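Local structure of 4-hydroxybenzoyl-CoA Thioesterase (Pseudomonas sp. CBS3, 1LO7) at residues Pro45-Thr50 with Val57-Val62; Cys70-Asp75 with Val98-Pro103; Ile84-Trp87 with Phe92-Arg95. The protein hydrolyses 4-hydroxybenzoyl-CoA to 4-hydroxybenzoate and free coenzyme A, the last of three steps that convert 4-chlorobenzoate to 4-hydroxybenzoate. All coordinates share one frame; numbering follows the deposited sequence.

Contact 1: residues Pro45-Thr50 with Val57-Val62; sequences PPWRQT and VGTPIV. With 4CO (4-hydroxyphenacyl coenzyme A), chain B.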
# COMPACT_ATOMS: atom_id res chain seq x y z
N PRO A 45 -24.14 -8.49 -6.48
CA PRO A 45 -23.96 -8.46 -5.04
C PRO A 45 -22.46 -8.41 -4.71
O PRO A 45 -21.63 -8.70 -5.56
CB PRO A 45 -24.53 -9.83 -4.58
CG PRO A 45 -25.22 -10.48 -5.77
CD PRO A 45 -24.59 -9.81 -6.98
N PRO A 46 -22.10 -8.10 -3.48
CA PRO A 46 -20.71 -8.10 -3.09
C PRO A 46 -20.15 -9.51 -3.14
O PRO A 46 -20.91 -10.48 -2.94
CB PRO A 46 -20.67 -7.61 -1.63
CG PRO A 46 -22.12 -7.31 -1.25
CD PRO A 46 -23.00 -7.53 -2.46
N TRP A 47 -18.85 -9.62 -3.39
CA TRP A 47 -18.28 -10.95 -3.47
C TRP A 47 -18.55 -11.80 -2.21
O TRP A 47 -18.70 -13.02 -2.27
CB TRP A 47 -16.79 -10.92 -3.78
CG TRP A 47 -16.42 -10.03 -4.94
CD1 TRP A 47 -15.38 -9.16 -4.95
CD2 TRP A 47 -17.08 -9.91 -6.21
NE1 TRP A 47 -15.32 -8.50 -6.14
CE2 TRP A 47 -16.33 -8.95 -6.96
CE3 TRP A 47 -18.20 -10.55 -6.81
CZ2 TRP A 47 -16.67 -8.60 -8.26
CZ3 TRP A 47 -18.52 -10.19 -8.12
CH2 TRP A 47 -17.75 -9.23 -8.82
N ARG A 48 -18.60 -11.17 -1.02
CA ARG A 48 -18.85 -11.88 0.24
C ARG A 48 -20.13 -12.70 0.13
O ARG A 48 -20.26 -13.77 0.70
CB ARG A 48 -19.01 -10.78 1.29
CG ARG A 48 -18.89 -11.15 2.73
CD ARG A 48 -19.20 -9.91 3.57
NE ARG A 48 -18.11 -8.92 3.52
CZ ARG A 48 -18.25 -7.75 2.92
NH1 ARG A 48 -19.39 -7.39 2.31
NH2 ARG A 48 -17.21 -6.91 2.95
N GLN A 49 -21.08 -12.17 -0.61
CA GLN A 49 -22.34 -12.85 -0.78
C GLN A 49 -22.28 -13.84 -1.96
O GLN A 49 -22.75 -14.97 -1.90
CB GLN A 49 -23.44 -11.76 -0.93
CG GLN A 49 -24.85 -12.26 -1.28
CD GLN A 49 -25.81 -11.09 -1.41
OE1 GLN A 49 -25.63 -10.05 -0.75
NE2 GLN A 49 -26.79 -11.25 -2.30
N THR A 50 -21.68 -13.41 -3.09
CA THR A 50 -21.64 -14.32 -4.22
C THR A 50 -20.87 -15.59 -3.90
O THR A 50 -21.17 -16.64 -4.44
CB THR A 50 -21.04 -13.69 -5.50
OG1 THR A 50 -19.68 -13.31 -5.30
CG2 THR A 50 -21.85 -12.48 -5.96
N VAL A 57 -15.70 -15.79 -6.18
CA VAL A 57 -14.89 -15.04 -5.21
C VAL A 57 -14.57 -13.61 -5.64
O VAL A 57 -14.07 -12.79 -4.86
CB VAL A 57 -13.57 -15.80 -4.91
CG1 VAL A 57 -13.86 -17.18 -4.38
CG2 VAL A 57 -12.68 -15.89 -6.15
N GLY A 58 -14.82 -13.34 -6.90
CA GLY A 58 -14.52 -12.03 -7.41
C GLY A 58 -14.08 -12.17 -8.87
O GLY A 58 -14.40 -13.18 -9.53
N THR A 59 -13.36 -11.13 -9.37
CA THR A 59 -12.89 -11.10 -10.75
C THR A 59 -11.38 -10.83 -10.84
O THR A 59 -10.93 -9.73 -11.13
CB THR A 59 -13.65 -10.02 -11.56
OG1 THR A 59 -13.40 -8.76 -10.95
CG2 THR A 59 -15.12 -10.33 -11.54
N PRO A 60 -10.58 -11.85 -10.56
CA PRO A 60 -9.14 -11.70 -10.62
C PRO A 60 -8.70 -11.31 -12.04
O PRO A 60 -9.35 -11.63 -13.05
CB PRO A 60 -8.53 -13.06 -10.29
CG PRO A 60 -9.67 -14.05 -10.23
CD PRO A 60 -10.98 -13.25 -10.29
N ILE A 61 -7.57 -10.59 -12.08
CA ILE A 61 -6.98 -10.10 -13.34
C ILE A 61 -6.02 -11.10 -13.93
O ILE A 61 -5.28 -11.72 -13.19
CB ILE A 61 -6.29 -8.76 -13.06
CG1 ILE A 61 -5.85 -8.02 -14.35
CG2 ILE A 61 -5.15 -8.91 -12.05
CD1 ILE A 61 -5.70 -6.50 -14.16
N VAL A 62 -6.09 -11.25 -15.27
CA VAL A 62 -5.22 -12.16 -16.02
C VAL A 62 -4.26 -11.39 -16.94
O VAL A 62 -3.20 -11.88 -17.31
CB VAL A 62 -5.92 -13.28 -16.77
CG1 VAL A 62 -6.68 -14.13 -15.75
CG2 VAL A 62 -6.96 -12.76 -17.77
N1A 4CO B . -4.35 -12.62 -21.92
C2A 4CO B . -5.64 -12.68 -22.34
N3A 4CO B . -6.58 -13.49 -21.92
C4A 4CO B . -6.14 -14.31 -20.94
C5A 4CO B . -4.86 -14.37 -20.43
C6A 4CO B . -3.92 -13.46 -20.95
N6A 4CO B . -2.67 -13.41 -20.53
N7A 4CO B . -4.76 -15.35 -19.44
C8A 4CO B . -5.98 -15.88 -19.38
N9A 4CO B . -6.84 -15.31 -20.28
C1D 4CO B . -8.23 -15.69 -20.57
C2D 4CO B . -8.31 -17.02 -21.31
O2D 4CO B . -8.03 -16.87 -22.70
C3D 4CO B . -9.78 -17.34 -21.09
O3D 4CO B . -10.58 -16.42 -21.79
P3D 4CO B . -11.78 -16.88 -22.71
O7A 4CO B . -11.21 -17.24 -23.99
O8A 4CO B . -12.48 -18.01 -22.09
O9A 4CO B . -12.75 -15.67 -22.84
C4D 4CO B . -9.89 -16.95 -19.62
O4D 4CO B . -8.82 -15.99 -19.37
C5D 4CO B . -9.89 -18.07 -18.62
O5D 4CO B . -8.58 -18.64 -18.61
P1A 4CO B . -8.45 -20.22 -18.69
O1A 4CO B . -7.01 -20.42 -18.88
O2A 4CO B . -9.25 -20.79 -19.75
O3A 4CO B . -8.96 -20.84 -17.40
P2A 4CO B . -8.20 -21.21 -16.03
O4A 4CO B . -9.26 -21.59 -15.07
O5A 4CO B . -7.34 -22.36 -16.29
O6A 4CO B . -7.13 -20.06 -15.55
CBP 4CO B . -6.85 -18.43 -13.89
CCP 4CO B . -7.66 -18.83 -15.13
CDP 4CO B . -6.93 -19.50 -12.80
CEP 4CO B . -7.31 -17.06 -13.40
CAP 4CO B . -5.34 -18.45 -14.19
OAP 4CO B . -5.04 -17.59 -15.29
C9P 4CO B . -4.56 -17.77 -13.08
O9P 4CO B . -4.53 -18.25 -11.96
N8P 4CO B . -3.95 -16.49 -13.38
C7P 4CO B . -3.43 -15.82 -12.18
C6P 4CO B . -4.47 -14.88 -11.54
C5P 4CO B . -3.77 -13.96 -10.54
O5P 4CO B . -3.10 -14.39 -9.61
N4P 4CO B . -4.00 -12.56 -10.81
C3P 4CO B . -3.25 -11.64 -9.97
C2P 4CO B . -3.84 -11.55 -8.59
S1P 4CO B . -5.62 -11.68 -8.52
O1B 4CO B . -5.99 -8.75 -7.14
C1B 4CO B . -6.69 -9.74 -7.06
C2B 4CO B . -8.15 -9.62 -7.21
C3B 4CO B . -8.94 -10.79 -7.10
C4B 4CO B . -10.33 -10.68 -7.22
C5B 4CO B . -10.92 -9.42 -7.43
O2B 4CO B . -12.32 -9.29 -7.49
C6B 4CO B . -10.10 -8.26 -7.57
C7B 4CO B . -8.70 -8.37 -7.46
CB 4CO B . -6.09 -11.08 -6.85
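Trp47 lays one face of its indole on Gly58, whose CA sits 3.5 Å from the centroid of the five-membered ring and only 10° off the ring normal, a CH-pi contact. With CG anti to the carbonyl carbon (chi1 -49°), the ring is brought over the glycine, and Trp47 CH2 meets the methyl CG2 of Thr59 at 3.9 Å, the two side chains crossing at about a right angle. Glycine suits this place twice over: a CB would be jammed against the preceding carbonyl and would also collide with O2B, the phenolic oxygen of the bound 4-hydroxyphenacyl-CoA. That oxygen accepts a nearly straight hydrogen bond from Thr59 N (2.8 Å, 163°), while Trp47 NE1 lies 3.4 Å from O2B. Trp47 is a substrate-binding residue, and Thr59, Pro60 and Ile61 form the neighbouring part of the site. Pro60 CB packs against the sulfur S1P at 3.7 Å, and the pantetheine amide N4P donates to Ile61 O over 2.8 Å. Val62 touches the adenine through CB and CG2.

Pro46 occupies the N-cap position of helix 47-54, and its carbonyl oxygen takes both Gln49 N and Thr50 N, fixing the first turn from which Trp47 projects. Backbone bonds tie strand 56-68 to strand 107-123, and Phe13 of the second subunit meets the Trp47 ring edge-to-face. In this hot dog fold thioesterase the ligand's phenolic oxygen is held by a backbone N-H, which probably contributes to recognising the 4-hydroxyl; with Pro60 along the ring, this is consistent with the preference for 4-hydroxybenzoyl-CoA over aliphatic thioesters.

Contact 2: residues Cys70-Asp75 with Val98-Pro103; sequences CTASYD and VSRTTP. With 4CO (4-hydroxyphenacyl coenzyme A), chain C.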
# COMPACT_ATOMS: atom_id res chain seq x y z
N CYS A 70 0.10 11.57 -18.41
CA CYS A 70 0.61 12.75 -17.73
C CYS A 70 0.61 12.46 -16.24
O CYS A 70 0.03 11.49 -15.78
CB CYS A 70 -0.07 14.08 -18.08
SG CYS A 70 -1.70 14.13 -17.37
N THR A 71 1.31 13.28 -15.49
CA THR A 71 1.41 13.05 -14.06
C THR A 71 0.26 13.60 -13.30
O THR A 71 -0.51 14.39 -13.78
CB THR A 71 2.68 13.75 -13.53
OG1 THR A 71 2.52 15.15 -13.63
CG2 THR A 71 3.93 13.31 -14.29
N ALA A 72 0.18 13.15 -12.04
CA ALA A 72 -0.84 13.66 -11.17
C ALA A 72 -0.19 13.75 -9.78
O ALA A 72 0.84 13.08 -9.54
CB ALA A 72 -2.13 12.89 -11.18
N SER A 73 -0.77 14.54 -8.88
CA SER A 73 -0.18 14.66 -7.53
C SER A 73 -1.25 14.85 -6.48
O SER A 73 -2.43 14.99 -6.79
CB SER A 73 0.79 15.84 -7.51
OG SER A 73 1.61 15.80 -6.34
N TYR A 74 -0.86 14.88 -5.20
CA TYR A 74 -1.81 15.03 -4.13
C TYR A 74 -2.66 16.27 -4.28
O TYR A 74 -2.19 17.34 -4.68
CB TYR A 74 -1.20 14.85 -2.71
CG TYR A 74 -0.18 15.92 -2.33
CD1 TYR A 74 1.19 15.71 -2.52
CD2 TYR A 74 -0.59 17.10 -1.72
CE1 TYR A 74 2.13 16.66 -2.14
CE2 TYR A 74 0.34 18.06 -1.30
CZ TYR A 74 1.70 17.84 -1.52
OH TYR A 74 2.61 18.77 -1.12
N ASP A 75 -3.93 16.09 -3.94
CA ASP A 75 -4.98 17.11 -4.03
C ASP A 75 -5.65 17.08 -5.39
O ASP A 75 -6.74 17.61 -5.54
CB ASP A 75 -4.66 18.50 -3.52
CG ASP A 75 -4.44 18.46 -2.03
OD1 ASP A 75 -5.14 17.82 -1.27
OD2 ASP A 75 -3.39 19.07 -1.66
N VAL A 98 -8.69 7.40 -16.92
CA VAL A 98 -8.47 8.28 -15.75
C VAL A 98 -8.11 9.69 -16.22
O VAL A 98 -7.16 9.89 -17.00
CB VAL A 98 -7.32 7.76 -14.85
CG1 VAL A 98 -7.17 8.66 -13.61
CG2 VAL A 98 -7.56 6.29 -14.46
N SER A 99 -8.87 10.65 -15.73
CA SER A 99 -8.59 12.01 -16.12
C SER A 99 -8.61 12.93 -14.94
O SER A 99 -9.08 12.60 -13.85
CB SER A 99 -9.61 12.51 -17.13
OG SER A 99 -10.90 12.50 -16.57
N ARG A 100 -8.13 14.12 -15.19
CA ARG A 100 -8.17 15.16 -14.19
C ARG A 100 -8.46 16.46 -14.86
O ARG A 100 -8.23 16.63 -16.06
CB ARG A 100 -7.05 15.27 -13.21
CG ARG A 100 -5.74 15.38 -13.90
CD ARG A 100 -5.41 16.84 -14.02
NE ARG A 100 -4.12 17.23 -13.48
CZ ARG A 100 -3.02 16.49 -13.41
NH1 ARG A 100 -2.96 15.24 -13.82
NH2 ARG A 100 -1.91 17.03 -12.91
N THR A 101 -8.98 17.37 -14.09
CA THR A 101 -9.30 18.65 -14.67
C THR A 101 -8.36 19.77 -14.28
O THR A 101 -7.96 19.93 -13.14
CB THR A 101 -10.76 19.05 -14.39
OG1 THR A 101 -11.63 18.05 -14.86
CG2 THR A 101 -11.13 20.35 -15.07
N THR A 102 -8.05 20.55 -15.30
CA THR A 102 -7.22 21.72 -15.24
C THR A 102 -8.18 22.80 -14.70
O THR A 102 -9.39 22.61 -14.80
CB THR A 102 -6.80 21.93 -16.72
OG1 THR A 102 -5.42 22.12 -16.94
CG2 THR A 102 -7.74 22.78 -17.59
N PRO A 103 -7.71 23.90 -14.10
CA PRO A 103 -8.69 24.89 -13.62
C PRO A 103 -9.35 25.60 -14.80
O PRO A 103 -10.28 26.41 -14.62
CB PRO A 103 -7.98 25.90 -12.76
CG PRO A 103 -6.54 25.40 -12.64
CD PRO A 103 -6.40 24.11 -13.45
N1A 4CO C . 3.98 3.60 -25.10
C2A 4CO C . 5.27 3.50 -25.53
N3A 4CO C . 6.21 4.41 -25.45
C4A 4CO C . 5.78 5.53 -24.84
C5A 4CO C . 4.51 5.78 -24.36
C6A 4CO C . 3.57 4.75 -24.49
N6A 4CO C . 2.33 4.86 -24.07
N7A 4CO C . 4.42 7.05 -23.81
C8A 4CO C . 5.64 7.57 -23.97
N9A 4CO C . 6.49 6.70 -24.60
C1D 4CO C . 7.88 6.94 -25.03
C2D 4CO C . 7.94 7.91 -26.21
O2D 4CO C . 7.64 7.25 -27.45
C3D 4CO C . 9.41 8.28 -26.15
O3D 4CO C . 10.21 7.17 -26.47
P3D 4CO C . 11.39 7.26 -27.51
O7A 4CO C . 10.80 7.11 -28.83
O8A 4CO C . 12.10 8.53 -27.37
O9A 4CO C . 12.36 6.08 -27.20
C4D 4CO C . 9.55 8.47 -24.64
O4D 4CO C . 8.48 7.67 -24.04
C5D 4CO C . 9.56 9.87 -24.12
O5D 4CO C . 8.25 10.41 -24.31
P1A 4CO C . 8.11 11.85 -24.97
O1A 4CO C . 6.66 11.97 -25.20
O2A 4CO C . 8.89 11.98 -26.18
O3A 4CO C . 8.64 12.90 -24.00
P2A 4CO C . 7.90 13.75 -22.86
O4A 4CO C . 8.97 14.46 -22.12
O5A 4CO C . 7.03 14.73 -23.51
O6A 4CO C . 6.84 12.87 -21.97
CBP 4CO C . 6.59 11.96 -19.82
CCP 4CO C . 7.38 11.88 -21.13
CDP 4CO C . 6.69 13.37 -19.20
CEP 4CO C . 7.06 10.88 -18.86
CAP 4CO C . 5.08 11.88 -20.09
OAP 4CO C . 4.76 10.67 -20.79
C9P 4CO C . 4.31 11.66 -18.79
O9P 4CO C . 4.29 12.52 -17.93
N8P 4CO C . 3.70 10.36 -18.58
C7P 4CO C . 3.20 10.18 -17.21
C6P 4CO C . 4.26 9.55 -16.29
C5P 4CO C . 3.57 9.06 -15.01
O5P 4CO C . 2.91 9.81 -14.30
N4P 4CO C . 3.80 7.66 -14.75
C3P 4CO C . 3.07 7.11 -13.61
C2P 4CO C . 3.68 7.54 -12.30
S1P 4CO C . 5.46 7.69 -12.32
O1B 4CO C . 5.86 5.47 -9.96
C1B 4CO C . 6.56 6.42 -10.26
C2B 4CO C . 8.01 6.25 -10.38
C3B 4CO C . 8.81 7.37 -10.72
C4B 4CO C . 10.19 7.23 -10.82
C5B 4CO C . 10.78 5.97 -10.55
O2B 4CO C . 12.18 5.82 -10.58
C6B 4CO C . 9.97 4.85 -10.24
C7B 4CO C . 8.57 4.99 -10.15
CB 4CO C . 5.96 7.75 -10.55
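Arg100 reaches the backbone of Thr71 by a folded path: CG stands between the backbone N and the carbonyl carbon (chi1 55°), and further bends at chi2 (95°) and chi3 swing the guanidinium over to segment 70-75. This links the end of strand 91-101, in the antiparallel sheet of the hot dog fold, with the irregular connection between strands 56-68 and 77-87. The CA atoms of Ala72 and Arg100 stay 8.1 Å apart, too far for strand pairing, and the long arginine bridges the interval.

Both terminal nitrogens turn to one acceptor. Arg100 NH1 donates to Thr71 O at 2.6 Å and 160°, whereas the bond from NH2 to that oxygen is weak, at 3.1 Å. The oxygen lies at the edge of the guanidinium, near its plane, which lets the two N-H groups converge on it. Arg100 NH2 also has a long, weak ion pair with Asp76. With an alanine here in place of Arg100, Thr71 O would probably lose both donors, leaving the connection freer to shift.

Small residues suit the positions beside the guanidinium: Ala72 offers just a methyl, its CB 3.6 Å from Arg100 NH1, and Cys70 SG comes within 3.9 Å of the same nitrogen. The Thr71 side chain points away from Arg100 and borders the pantetheine arm, while its backbone oxygen serves the arginine. Beyond it, Tyr74 and Asp75 meet the second subunit, and Asp75 forms a salt bridge with Arg36 of that subunit. At the ligand, Thr71 CG2 touches the pantetheine carbonyl oxygen O5P at 3.6 Å.

Contact 3: residues Ile84-Trp87 with Phe92-Arg95; sequences IKEW and FVQR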
# COMPACT_ATOMS: atom_id res chain seq x y z
N ILE A 84 -17.17 -2.13 -19.88
CA ILE A 84 -16.77 -3.41 -20.35
C ILE A 84 -16.68 -3.21 -21.87
O ILE A 84 -17.66 -2.85 -22.52
CB ILE A 84 -17.79 -4.49 -20.05
CG1 ILE A 84 -17.96 -4.60 -18.54
CG2 ILE A 84 -17.32 -5.81 -20.69
CD1 ILE A 84 -16.81 -5.37 -17.91
N LYS A 85 -15.49 -3.41 -22.40
CA LYS A 85 -15.17 -3.25 -23.80
C LYS A 85 -15.60 -4.48 -24.59
O LYS A 85 -16.08 -4.38 -25.71
CB LYS A 85 -13.64 -3.04 -23.87
CG LYS A 85 -13.03 -2.62 -25.21
CD LYS A 85 -11.54 -2.99 -25.36
CE LYS A 85 -10.85 -2.36 -26.57
NZ LYS A 85 -10.45 -3.33 -27.60
N GLU A 86 -15.42 -5.69 -24.01
CA GLU A 86 -15.78 -6.91 -24.73
C GLU A 86 -16.00 -8.09 -23.80
O GLU A 86 -15.27 -8.30 -22.80
CB GLU A 86 -14.60 -7.21 -25.69
CG GLU A 86 -14.68 -8.55 -26.47
CD GLU A 86 -13.37 -8.84 -27.20
OE1 GLU A 86 -13.03 -9.93 -27.56
OE2 GLU A 86 -12.62 -7.78 -27.35
N TRP A 87 -17.04 -8.88 -24.11
CA TRP A 87 -17.37 -10.11 -23.37
C TRP A 87 -16.86 -11.23 -24.26
O TRP A 87 -17.19 -11.33 -25.46
CB TRP A 87 -18.87 -10.31 -23.13
CG TRP A 87 -19.59 -9.25 -22.33
CD1 TRP A 87 -20.50 -8.36 -22.82
CD2 TRP A 87 -19.53 -9.05 -20.92
NE1 TRP A 87 -20.97 -7.58 -21.81
CE2 TRP A 87 -20.41 -7.98 -20.63
CE3 TRP A 87 -18.83 -9.67 -19.88
CZ2 TRP A 87 -20.58 -7.52 -19.31
CZ3 TRP A 87 -19.00 -9.19 -18.58
CH2 TRP A 87 -19.87 -8.13 -18.31
N PHE A 92 -13.29 -11.11 -19.85
CA PHE A 92 -13.90 -9.89 -20.33
C PHE A 92 -12.81 -8.80 -20.26
O PHE A 92 -11.87 -8.88 -19.45
CB PHE A 92 -15.18 -9.54 -19.55
CG PHE A 92 -14.95 -9.32 -18.06
CD1 PHE A 92 -15.13 -10.37 -17.14
CD2 PHE A 92 -14.52 -8.08 -17.56
CE1 PHE A 92 -14.90 -10.19 -15.77
CE2 PHE A 92 -14.30 -7.89 -16.19
CZ PHE A 92 -14.49 -8.94 -15.29
N VAL A 93 -12.97 -7.80 -21.10
CA VAL A 93 -12.02 -6.71 -21.16
C VAL A 93 -12.71 -5.55 -20.51
O VAL A 93 -13.79 -5.15 -20.95
CB VAL A 93 -11.64 -6.37 -22.62
CG1 VAL A 93 -10.68 -5.17 -22.62
CG2 VAL A 93 -11.00 -7.55 -23.39
N GLN A 94 -12.10 -5.04 -19.44
CA GLN A 94 -12.64 -3.91 -18.72
C GLN A 94 -11.69 -2.71 -18.94
O GLN A 94 -10.50 -2.76 -18.62
CB GLN A 94 -12.78 -4.22 -17.20
CG GLN A 94 -13.70 -3.25 -16.46
CD GLN A 94 -14.04 -3.77 -15.06
OE1 GLN A 94 -15.14 -3.54 -14.53
NE2 GLN A 94 -13.12 -4.49 -14.46
N ARG A 95 -12.24 -1.66 -19.52
CA ARG A 95 -11.46 -0.48 -19.81
C ARG A 95 -11.70 0.61 -18.78
O ARG A 95 -12.84 0.86 -18.35
CB ARG A 95 -11.81 0.07 -21.20
CG ARG A 95 -11.20 1.48 -21.43
CD ARG A 95 -11.18 1.89 -22.90
NE ARG A 95 -10.29 1.02 -23.65
CZ ARG A 95 -10.09 1.14 -24.96
NH1 ARG A 95 -10.72 2.07 -25.68
NH2 ARG A 95 -9.26 0.31 -25.54
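Two backbone hydrogen bonds join Lys85 and Glu86 to a single residue, Val93: Lys85 N donates to Val93 O at 2.8 Å, and Val93 N to Glu86 O at 2.9 Å. Weaker CA-H...O contacts run from Ile84 to Val93 O and from Phe92 to Glu86 O.

Apolar contacts fill the face that carries Ile84, Trp87, Phe92 and Gln94. Ile84 CD1 touches Phe92 CD2 at 3.6 Å, while its other branch, CG2, lies over one face of the Trp87 indole. Trp87 runs side by side with Phe92, and its CE3 meets Phe92 CB at 3.7 Å; the two ring planes are inclined at 56°. Bulky hydrophobic side chains suit Ile84, Trp87 and Phe92, for Ile84 reaches helix 25-41 and Trp87 reaches helix 134-140.

Lys85 and Glu86 both standing opposite Val93 makes a classic beta bulge in the antiparallel hairpin of strands 77-87 and 91-101. It shifts the register by one residue between the pairs Ile84-Gln94 and Glu86-Val93.

Among the charged chains, Lys85 has CG anti to the backbone N (chi1 -170°) and stays extended as far as CE, bending at its end; this carries its CD alongside Val93 CG1 and over one face of the Arg95 guanidinium. Lys85 CE comes within 3.3 Å of Arg95 NH2. Although Lys85 NZ stands 4.3 Å from Arg95 NH2, Asp114 pairs with Arg95 NE and probably offsets the like charges.

Overall arrangement
From the N terminus, contact 1 comes first: it folds the first turn of helix 47-54 back on the start of strand 56-68, closing a short loop that is mostly the rest of the helix. Contact 2 opens beyond the far end of that strand and returns only on strand 91-101, so the loop it closes contains the whole of contact 3, the hairpin of strands 77-87 and 91-101. Contacts 1 and 2 are in series, with centres 30 Å apart on opposite sides of the chain's centre, and none cross. Contact 1 touches contact 3 where Thr59 CB packs on Phe92 CZ at 4.0 Å. All three reach one antiparallel sheet, and contacts 1 and 2 both touch the second subunit.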